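BH2621 protein (Bacillus halodurans, PDB 2QML) is of uncharacterized function but, as a GNAT-family protein, is probably an N-acyltransferase that may act in siderophore biosynthesis. Local coordinates at residues 92-100 with 167-178; 127-135 with 181-190. All coordinates share one frame; numbering follows the deposited sequence.

Interaction 1 of 2, residues 92-100 with 167-178; sequences EDIIANYYP and KEVELPDKIGLL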
loop_
_atom_site.group_PDB
_atom_site.type_symbol
_atom_site.label_atom_id
_atom_site.label_comp_id
_atom_site.label_asym_id
_atom_site.label_seq_id
_atom_site.Cartn_x
_atom_site.Cartn_y
_atom_site.Cartn_z
ATOM N N GLU A 92 7.220 -14.018 4.722
ATOM C CA GLU A 92 8.053 -14.278 3.557
ATOM C C GLU A 92 8.738 -13.026 2.997
ATOM O O GLU A 92 9.267 -13.051 1.897
ATOM C CB GLU A 92 7.189 -14.987 2.470
ATOM C CG GLU A 92 6.708 -16.414 2.839
ATOM C CD GLU A 92 5.357 -16.415 3.594
ATOM N N ASP A 93 8.756 -11.948 3.786
ATOM C CA ASP A 93 9.274 -10.697 3.368
ATOM C C ASP A 93 10.534 -10.330 4.161
ATOM O O ASP A 93 10.720 -10.814 5.285
ATOM C CB ASP A 93 8.227 -9.623 3.618
ATOM C CG ASP A 93 8.543 -8.351 2.895
ATOM O OD1 ASP A 93 8.254 -8.329 1.668
ATOM O OD2 ASP A 93 9.049 -7.390 3.532
ATOM N N ILE A 94 11.362 -9.472 3.576
ATOM C CA ILE A 94 12.572 -8.967 4.235
ATOM C C ILE A 94 12.262 -8.323 5.593
ATOM O O ILE A 94 13.054 -8.435 6.536
ATOM C CB ILE A 94 13.371 -8.005 3.298
ATOM C CG1 ILE A 94 14.736 -7.689 3.908
ATOM C CG2 ILE A 94 12.597 -6.706 2.960
ATOM C CD1 ILE A 94 15.564 -6.836 3.011
ATOM N N ILE A 95 11.085 -7.725 5.741
ATOM C CA ILE A 95 10.807 -6.985 6.998
ATOM C C ILE A 95 10.675 -7.936 8.214
ATOM O O ILE A 95 10.869 -7.492 9.341
ATOM C CB ILE A 95 9.572 -6.067 6.872
ATOM C CG1 ILE A 95 9.556 -4.947 7.930
ATOM C CG2 ILE A 95 8.245 -6.903 6.920
ATOM C CD1 ILE A 95 10.766 -4.055 7.990
ATOM N N ALA A 96 10.410 -9.237 7.992
ATOM C CA ALA A 96 10.340 -10.247 9.050
ATOM C C ALA A 96 11.621 -10.292 9.889
ATOM O O ALA A 96 11.599 -10.695 11.019
ATOM C CB ALA A 96 10.053 -11.653 8.477
ATOM N N ASN A 97 12.743 -9.952 9.298
ATOM C CA ASN A 97 14.024 -9.949 10.007
ATOM C C ASN A 97 14.205 -8.839 11.035
ATOM O O ASN A 97 15.152 -8.875 11.797
ATOM C CB ASN A 97 15.148 -9.811 8.992
ATOM C CG ASN A 97 15.174 -10.938 8.010
ATOM O OD1 ASN A 97 15.275 -12.092 8.383
ATOM N ND2 ASN A 97 15.017 -10.615 6.748
ATOM N N TYR A 98 13.317 -7.861 11.059
ATOM C CA TYR A 98 13.497 -6.665 11.884
ATOM C C TYR A 98 12.641 -6.545 13.131
ATOM O O TYR A 98 12.843 -5.612 13.906
ATOM C CB TYR A 98 13.269 -5.442 10.983
ATOM C CG TYR A 98 14.320 -5.303 9.920
ATOM C CD1 TYR A 98 14.240 -6.018 8.742
ATOM C CD2 TYR A 98 15.420 -4.482 10.099
ATOM C CE1 TYR A 98 15.206 -5.924 7.777
ATOM C CE2 TYR A 98 16.383 -4.372 9.132
ATOM C CZ TYR A 98 16.277 -5.103 7.977
ATOM O OH TYR A 98 17.205 -4.994 6.993
ATOM N N TYR A 99 11.676 -7.441 13.334
ATOM C CA TYR A 99 10.845 -7.376 14.503
ATOM C C TYR A 99 10.256 -8.793 14.727
ATOM O O TYR A 99 10.290 -9.615 13.821
ATOM C CB TYR A 99 9.763 -6.280 14.350
ATOM C CG TYR A 99 8.557 -6.716 13.565
ATOM C CD1 TYR A 99 8.573 -6.716 12.184
ATOM C CD2 TYR A 99 7.363 -7.087 14.217
ATOM C CE1 TYR A 99 7.396 -7.160 11.445
ATOM C CE2 TYR A 99 6.257 -7.518 13.536
ATOM C CZ TYR A 99 6.267 -7.553 12.148
ATOM O OH TYR A 99 5.126 -7.973 11.443
ATOM N N PRO A 100 9.768 -9.098 15.946
ATOM C CA PRO A 100 9.200 -10.420 16.287
ATOM C C PRO A 100 7.783 -10.564 15.731
ATOM O O PRO A 100 6.792 -10.478 16.442
ATOM C CB PRO A 100 9.254 -10.431 17.817
ATOM C CG PRO A 100 9.129 -9.038 18.207
ATOM C CD PRO A 100 9.786 -8.213 17.136
ATOM N N LYS A 167 10.401 1.806 15.171
ATOM C CA LYS A 167 11.817 2.080 15.104
ATOM C C LYS A 167 12.250 2.143 13.666
ATOM O O LYS A 167 11.547 1.681 12.769
ATOM C CB LYS A 167 12.600 0.946 15.798
ATOM C CG LYS A 167 12.504 -0.413 15.069
ATOM C CD LYS A 167 13.065 -1.555 15.869
ATOM C CE LYS A 167 12.925 -2.830 15.116
ATOM N NZ LYS A 167 13.531 -3.984 15.824
ATOM N N GLU A 168 13.417 2.725 13.453
ATOM C CA GLU A 168 14.001 2.702 12.147
ATOM C C GLU A 168 14.455 1.273 11.817
ATOM O O GLU A 168 14.837 0.486 12.666
ATOM C CB GLU A 168 15.183 3.671 12.018
ATOM C CG GLU A 168 14.812 5.153 12.071
ATOM C CD GLU A 168 15.985 6.094 11.928
ATOM O OE1 GLU A 168 17.139 5.663 11.949
ATOM O OE2 GLU A 168 15.722 7.325 11.812
ATOM N N VAL A 169 14.414 0.981 10.526
ATOM C CA VAL A 169 14.920 -0.273 9.982
ATOM C C VAL A 169 15.892 0.025 8.820
ATOM O O VAL A 169 15.542 0.731 7.869
ATOM C CB VAL A 169 13.764 -1.208 9.551
ATOM C CG1 VAL A 169 12.972 -1.706 10.761
ATOM C CG2 VAL A 169 12.778 -0.516 8.578
ATOM N N GLU A 170 17.099 -0.455 8.997
ATOM C CA GLU A 170 18.175 -0.334 8.018
ATOM C C GLU A 170 17.995 -1.401 6.964
ATOM O O GLU A 170 18.461 -2.505 7.131
ATOM C CB GLU A 170 19.534 -0.507 8.695
ATOM C CG GLU A 170 19.965 0.671 9.439
ATOM C CD GLU A 170 20.968 1.474 8.634
ATOM O OE1 GLU A 170 20.808 1.630 7.406
ATOM O OE2 GLU A 170 21.931 1.905 9.228
ATOM N N LEU A 171 17.245 -1.083 5.920
ATOM C CA LEU A 171 16.923 -2.006 4.847
ATOM C C LEU A 171 17.969 -1.805 3.746
ATOM O O LEU A 171 18.687 -0.818 3.742
ATOM C CB LEU A 171 15.515 -1.725 4.350
ATOM C CG LEU A 171 14.380 -2.084 5.321
ATOM C CD1 LEU A 171 13.126 -1.313 4.915
ATOM C CD2 LEU A 171 14.164 -3.586 5.393
ATOM N N PRO A 172 18.070 -2.756 2.795
ATOM C CA PRO A 172 19.063 -2.589 1.715
ATOM C C PRO A 172 18.871 -1.292 0.908
ATOM O O PRO A 172 19.846 -0.665 0.552
ATOM C CB PRO A 172 18.843 -3.839 0.849
ATOM C CG PRO A 172 18.215 -4.829 1.724
ATOM C CD PRO A 172 17.395 -4.056 2.727
ATOM N N ASP A 173 17.624 -0.867 0.730
ATOM C CA ASP A 173 17.310 0.278 -0.103
ATOM C C ASP A 173 17.004 1.599 0.560
ATOM O O ASP A 173 16.881 2.629 -0.123
ATOM C CB ASP A 173 16.081 -0.070 -0.975
ATOM C CG ASP A 173 14.837 -0.450 -0.154
ATOM O OD1 ASP A 173 14.914 -1.178 0.873
ATOM O OD2 ASP A 173 13.735 -0.063 -0.590
ATOM N N LYS A 174 16.899 1.591 1.877
ATOM C CA LYS A 174 16.523 2.795 2.575
ATOM C C LYS A 174 16.650 2.601 4.073
ATOM O O LYS A 174 16.782 1.472 4.541
ATOM C CB LYS A 174 15.038 3.128 2.312
ATOM C CG LYS A 174 14.077 2.047 2.683
ATOM C CD LYS A 174 12.619 2.372 2.343
ATOM C CE LYS A 174 11.737 1.170 2.432
ATOM N NZ LYS A 174 10.309 1.383 2.084
ATOM N N ILE A 175 16.548 3.695 4.796
ATOM C CA ILE A 175 16.278 3.609 6.211
ATOM C C ILE A 175 14.759 3.858 6.302
ATOM O O ILE A 175 14.285 4.942 6.034
ATOM C CB ILE A 175 17.061 4.561 7.102
ATOM C CG1 ILE A 175 18.575 4.354 6.940
ATOM C CG2 ILE A 175 16.646 4.347 8.590
ATOM C CD1 ILE A 175 19.429 5.316 7.745
ATOM N N GLY A 176 14.019 2.822 6.647
ATOM C CA GLY A 176 12.595 2.925 6.799
ATOM C C GLY A 176 12.222 3.194 8.243
ATOM O O GLY A 176 13.075 3.084 9.128
ATOM N N LEU A 177 10.971 3.583 8.450
ATOM C CA LEU A 177 10.382 3.717 9.772
ATOM C C LEU A 177 9.388 2.570 9.851
ATOM O O LEU A 177 8.365 2.585 9.156
ATOM C CB LEU A 177 9.727 5.076 10.015
ATOM C CG LEU A 177 9.092 5.258 11.401
ATOM C CD1 LEU A 177 10.124 5.235 12.538
ATOM C CD2 LEU A 177 8.256 6.546 11.399
ATOM N N LEU A 178 9.708 1.550 10.631
ATOM C CA LEU A 178 8.767 0.442 10.840
ATOM C C LEU A 178 7.587 0.963 11.678
ATOM O O LEU A 178 7.789 1.574 12.739
ATOM C CB LEU A 178 9.457 -0.744 11.483
ATOM C CG LEU A 178 8.610 -1.969 11.856
ATOM C CD1 LEU A 178 7.927 -2.608 10.629
ATOM C CD2 LEU A 178 9.434 -3.039 12.671
#

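Interaction 2 of 2, residues 127-135 with 181-190; sequences LLAIMQQKF and CEQNVFEKRW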
loop_
_atom_site.group_PDB
_atom_site.type_symbol
_atom_site.label_atom_id
_atom_site.label_comp_id
_atom_site.label_asym_id
_atom_site.label_seq_id
_atom_site.Cartn_x
_atom_site.Cartn_y
_atom_site.Cartn_z
ATOM N N LEU A 127 -6.381 3.875 1.177
ATOM C CA LEU A 127 -5.645 3.096 2.150
ATOM C C LEU A 127 -6.584 2.437 3.170
ATOM O O LEU A 127 -6.388 1.253 3.486
ATOM C CB LEU A 127 -4.590 3.973 2.831
ATOM C CG LEU A 127 -3.784 3.258 3.898
ATOM C CD1 LEU A 127 -2.928 2.087 3.374
ATOM C CD2 LEU A 127 -2.879 4.327 4.701
ATOM N N LEU A 128 -7.584 3.156 3.663
ATOM C CA LEU A 128 -8.516 2.587 4.621
ATOM C C LEU A 128 -9.243 1.419 3.997
ATOM O O LEU A 128 -9.430 0.395 4.657
ATOM C CB LEU A 128 -9.474 3.658 5.110
ATOM C CG LEU A 128 -8.883 4.740 6.017
ATOM C CD1 LEU A 128 -9.921 5.806 6.234
ATOM C CD2 LEU A 128 -8.421 4.226 7.332
ATOM N N ALA A 129 -9.632 1.538 2.723
ATOM C CA ALA A 129 -10.345 0.431 2.046
ATOM C C ALA A 129 -9.513 -0.851 1.914
ATOM O O ALA A 129 -9.971 -1.965 2.240
ATOM C CB ALA A 129 -10.885 0.887 0.646
ATOM N N ILE A 130 -8.294 -0.722 1.420
ATOM C CA ILE A 130 -7.441 -1.890 1.234
ATOM C C ILE A 130 -7.034 -2.474 2.586
ATOM O O ILE A 130 -6.955 -3.702 2.697
ATOM C CB ILE A 130 -6.264 -1.588 0.306
ATOM C CG1 ILE A 130 -5.619 -2.910 -0.154
ATOM C CG2 ILE A 130 -5.244 -0.605 0.959
ATOM C CD1 ILE A 130 -4.538 -2.818 -1.247
HETATM N N MSE A 131 -6.771 -1.635 3.592
HETATM C CA MSE A 131 -6.466 -2.152 4.935
HETATM C C MSE A 131 -7.626 -2.982 5.473
HETATM O O MSE A 131 -7.420 -4.065 6.015
HETATM C CB MSE A 131 -6.152 -1.035 5.912
HETATM C CG MSE A 131 -4.814 -0.390 5.648
HETATM SE SE MSE A 131 -4.513 1.089 6.876
HETATM C CE MSE A 131 -4.307 -0.018 8.494
ATOM N N GLN A 132 -8.838 -2.469 5.328
ATOM C CA GLN A 132 -10.012 -3.176 5.778
ATOM C C GLN A 132 -10.093 -4.561 5.119
ATOM O O GLN A 132 -10.324 -5.565 5.799
ATOM C CB GLN A 132 -11.278 -2.329 5.511
ATOM C CG GLN A 132 -12.551 -2.908 6.090
ATOM C CD GLN A 132 -12.495 -3.036 7.600
ATOM O OE1 GLN A 132 -11.756 -3.864 8.178
ATOM N NE2 GLN A 132 -13.272 -2.191 8.265
ATOM N N GLN A 133 -9.843 -4.645 3.824
ATOM C CA GLN A 133 -9.955 -5.942 3.148
ATOM C C GLN A 133 -8.788 -6.903 3.495
ATOM O O GLN A 133 -8.935 -8.109 3.501
ATOM C CB GLN A 133 -10.131 -5.764 1.630
ATOM C CG GLN A 133 -11.264 -4.771 1.170
ATOM C CD GLN A 133 -12.494 -4.607 2.141
ATOM O OE1 GLN A 133 -13.103 -5.588 2.656
ATOM N NE2 GLN A 133 -12.852 -3.356 2.344
ATOM N N LYS A 134 -7.619 -6.370 3.808
ATOM C CA LYS A 134 -6.521 -7.177 4.301
ATOM C C LYS A 134 -6.821 -7.706 5.704
ATOM O O LYS A 134 -6.508 -8.858 6.008
ATOM C CB LYS A 134 -5.237 -6.375 4.288
ATOM C CG LYS A 134 -4.633 -6.150 2.888
ATOM C CD LYS A 134 -3.568 -5.049 2.813
ATOM C CE LYS A 134 -2.363 -5.324 3.657
ATOM N NZ LYS A 134 -1.642 -6.506 3.250
ATOM N N PHE A 135 -7.437 -6.881 6.549
ATOM C CA PHE A 135 -7.784 -7.292 7.928
ATOM C C PHE A 135 -8.902 -8.327 7.996
ATOM O O PHE A 135 -9.151 -8.899 9.070
ATOM C CB PHE A 135 -8.148 -6.080 8.790
ATOM C CG PHE A 135 -6.956 -5.410 9.466
ATOM C CD1 PHE A 135 -6.100 -6.136 10.285
ATOM C CD2 PHE A 135 -6.785 -4.042 9.364
ATOM C CE1 PHE A 135 -5.063 -5.502 10.948
ATOM C CE2 PHE A 135 -5.743 -3.399 10.020
ATOM C CZ PHE A 135 -4.921 -4.145 10.841
ATOM N N CYS A 181 0.124 -1.386 12.651
ATOM C CA CYS A 181 -1.287 -1.069 12.837
ATOM C C CYS A 181 -1.996 -2.329 13.338
ATOM O O CYS A 181 -2.011 -3.327 12.642
ATOM C CB CYS A 181 -1.871 -0.605 11.544
ATOM S SG CYS A 181 -3.566 -0.001 11.752
ATOM N N GLU A 182 -2.520 -2.268 14.552
ATOM C CA GLU A 182 -3.260 -3.344 15.179
ATOM C C GLU A 182 -4.714 -3.243 14.748
ATOM O O GLU A 182 -5.277 -2.151 14.620
ATOM C CB GLU A 182 -3.158 -3.240 16.692
ATOM C CG GLU A 182 -1.770 -3.224 17.241
ATOM C CD GLU A 182 -0.855 -4.336 16.702
ATOM O OE1 GLU A 182 -1.365 -5.413 16.349
ATOM O OE2 GLU A 182 0.389 -4.131 16.646
ATOM N N GLN A 183 -5.360 -4.373 14.554
ATOM C CA GLN A 183 -6.711 -4.310 14.017
ATOM C C GLN A 183 -7.723 -3.511 14.863
ATOM O O GLN A 183 -8.551 -2.802 14.270
ATOM C CB GLN A 183 -7.298 -5.718 13.741
ATOM C CG GLN A 183 -8.544 -5.619 12.853
ATOM C CD GLN A 183 -9.141 -6.947 12.447
ATOM O OE1 GLN A 183 -8.633 -8.009 12.822
ATOM N NE2 GLN A 183 -10.237 -6.904 11.664
ATOM N N ASN A 184 -7.687 -3.627 16.190
ATOM C CA ASN A 184 -8.669 -2.923 17.037
ATOM C C ASN A 184 -8.524 -1.401 16.857
ATOM O O ASN A 184 -9.529 -0.696 16.798
ATOM C CB ASN A 184 -8.580 -3.329 18.534
ATOM C CG ASN A 184 -9.188 -4.722 18.849
ATOM O OD1 ASN A 184 -9.899 -5.325 18.040
ATOM N ND2 ASN A 184 -8.915 -5.215 20.062
ATOM N N VAL A 185 -7.284 -0.917 16.733
ATOM C CA VAL A 185 -7.022 0.504 16.524
ATOM C C VAL A 185 -7.548 0.912 15.138
ATOM O O VAL A 185 -8.210 1.941 14.986
ATOM C CB VAL A 185 -5.505 0.850 16.689
ATOM C CG1 VAL A 185 -5.200 2.290 16.213
ATOM C CG2 VAL A 185 -5.071 0.598 18.136
ATOM N N PHE A 186 -7.221 0.116 14.127
ATOM C CA PHE A 186 -7.665 0.381 12.752
ATOM C C PHE A 186 -9.183 0.500 12.617
ATOM O O PHE A 186 -9.714 1.444 11.991
ATOM C CB PHE A 186 -7.189 -0.712 11.774
ATOM C CG PHE A 186 -7.800 -0.557 10.414
ATOM C CD1 PHE A 186 -7.356 0.455 9.570
ATOM C CD2 PHE A 186 -8.902 -1.305 10.016
ATOM C CE1 PHE A 186 -7.942 0.652 8.332
ATOM C CE2 PHE A 186 -9.485 -1.096 8.806
ATOM C CZ PHE A 186 -9.022 -0.121 7.975
ATOM N N GLU A 187 -9.920 -0.468 13.177
ATOM C CA GLU A 187 -11.389 -0.464 13.078
ATOM C C GLU A 187 -11.969 0.808 13.706
ATOM O O GLU A 187 -12.927 1.356 13.177
ATOM C CB GLU A 187 -12.025 -1.719 13.701
ATOM C CG GLU A 187 -13.561 -1.910 13.424
ATOM C CD GLU A 187 -13.937 -2.361 12.003
ATOM O OE1 GLU A 187 -13.055 -2.323 11.129
ATOM O OE2 GLU A 187 -15.126 -2.720 11.773
ATOM N N LYS A 188 -11.394 1.267 14.813
ATOM C CA LYS A 188 -11.809 2.537 15.431
ATOM C C LYS A 188 -11.557 3.707 14.433
ATOM O O LYS A 188 -12.455 4.528 14.254
ATOM C CB LYS A 188 -11.127 2.754 16.783
ATOM C CG LYS A 188 -11.369 4.132 17.485
ATOM C CD LYS A 188 -12.867 4.429 17.689
ATOM N N ARG A 189 -10.390 3.765 13.784
ATOM C CA ARG A 189 -10.075 4.837 12.839
ATOM C C ARG A 189 -10.930 4.745 11.593
ATOM O O ARG A 189 -11.393 5.764 11.091
ATOM C CB ARG A 189 -8.572 4.848 12.480
ATOM C CG ARG A 189 -7.643 5.181 13.687
ATOM C CD ARG A 189 -8.016 6.541 14.281
ATOM N NE ARG A 189 -7.688 7.597 13.335
ATOM C CZ ARG A 189 -8.287 8.778 13.211
ATOM N NH1 ARG A 189 -9.368 9.112 13.921
ATOM N NH2 ARG A 189 -7.802 9.632 12.317
ATOM N N TRP A 190 -11.190 3.534 11.125
ATOM C CA TRP A 190 -12.052 3.316 9.950
ATOM C C TRP A 190 -13.458 3.774 10.272
ATOM O O TRP A 190 -14.099 4.437 9.453
ATOM C CB TRP A 190 -11.985 1.845 9.547
ATOM C CG TRP A 190 -12.743 1.466 8.342
ATOM C CD1 TRP A 190 -12.309 1.489 7.060
ATOM C CD2 TRP A 190 -14.087 0.971 8.308
ATOM N NE1 TRP A 190 -13.306 1.006 6.199
ATOM C CE2 TRP A 190 -14.414 0.724 6.953
ATOM C CE3 TRP A 190 -15.035 0.707 9.287
ATOM C CZ2 TRP A 190 -15.625 0.196 6.571
ATOM C CZ3 TRP A 190 -16.282 0.230 8.893
ATOM C CH2 TRP A 190 -16.544 -0.037 7.557
HETATM O O HOH W 1 -11.644 -9.432 10.943
#

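Interaction 1 of 2, residues 92-100 with 167-178
Tyr98 lays its ring obliquely against Val169 and Leu171, two side chains of the hairpin formed by 167-178. With chi1 at -66°, CG lies anti to the carbonyl carbon, and the ring runs out along the hairpin. Its CD2 lies 3.7 Å from Val169 CB, while further along the ring CE1 comes to 3.5 Å from CD2 of Leu171. At the far end the hydroxyl donates to a backbone oxygen, Tyr98 OH to Glu170 O being 2.8 Å. The donor stands 38° out of the carbonyl plane, above it, and this oxygen also meets the ring at its edge. The acceptor belongs to Glu170, on which an inverse gamma turn is centred.

A second bond grips the tyrosine from its backbone side. The extended chain of Lys167 carries NZ to 2.6 Å from Tyr98 O, almost in line with the C=O bond (169°). Tyr98 is thereby tied through both its carbonyl and its hydroxyl to two residues three positions apart, Lys167 and Glu170.

Ile95 crosses Val169 at about a right angle, and its CG1 is 3.9 Å from Leu178 CD1. The other methyl of Leu178, CD2, rests 3.7 Å from Tyr99 CB, again roughly perpendicular. Ile94 and Pro172 meet tip to tip at the exposed margin, where Ile94 CD1 and Pro172 CD are tightly packed. An Asx turn, in which Asp93 OD2 accepts from Ile95 N, opens the short 3-10 segment bearing these isoleucines.

The loop between strands 80-89 and 106-112 thus packs against the antiparallel pair 164-170 and 175-182 at the sheet's edge, with Tyr88 touching Ile95 and Val144 of strand 142-145 touching both Tyr99 and Leu178.

Interaction 2 of 2, residues 127-135 with 181-190
Phe186 is the knob of this helix pair, its ring set into a hollow between Leu128, Met131, Gln132 and Phe135. With CG anti to the backbone N, the ring enters this hollow on helix 123-135. Its CZ reaches the floor, 3.4 Å from Leu128 O, while Leu128 CD2 and Met131 CB line the wall near CE1. Met131, a selenomethionine here, bends in the modelled conformer so that its selenium makes an oblique Met-aromatic contact, 4.8 Å from the centroid of the Phe186 ring.

Phe135 closes the side across from Leu128. Its ring is tilted 36° from that of Phe186, and the chain of Gln183 lies along one face, Gln183 CG sitting 3.9 Å from the Phe135 centroid in a CH-pi contact. Cys181 O abuts the edge of the Phe135 ring. A water bridges Phe135 O and Gln183 NE2.

Gln132 bends at chi2 to stand its amide steeply on the Trp190 ring, NE2 foremost, 3.2 Å above the indole plane and over its centre. In the modelled conformer of Glu187 the same nitrogen donates to its carboxylate, Gln132 NE2 to Glu187 OE1 at 2.9 Å and nearly straight (172°), which would hold the amide's rotation.

The segments 127-135 and 183-190 cross at -139°, their axes 10.9 Å apart at closest. With Phe186 as a knob in a hole of helix 123-135, this packing sets the C-terminal helix 183-194 beside that helix of the GNAT fold.

Overall arrangement
Interactions 1 and 2 lie about 21 Å apart, centre to centre, and both use strand 175-182: residues 167-178 carry its first part, paired with edge strand 164-170, and residues 181-190 its end and the following helix. Along the chain the segments alternate, with 92-100 and 127-135 preceding 167-178 and 181-190, so the connections cross. Interaction 1 fastens the loop after strand 80-89 to the edge of the mixed sheet, whereas interaction 2 is a buried contact of two helices and the end of strand 175-182, nearer the chain centre. Together they attach consecutive parts of the C-terminal region to two earlier elements of this single-chain acetyltransferase-type fold.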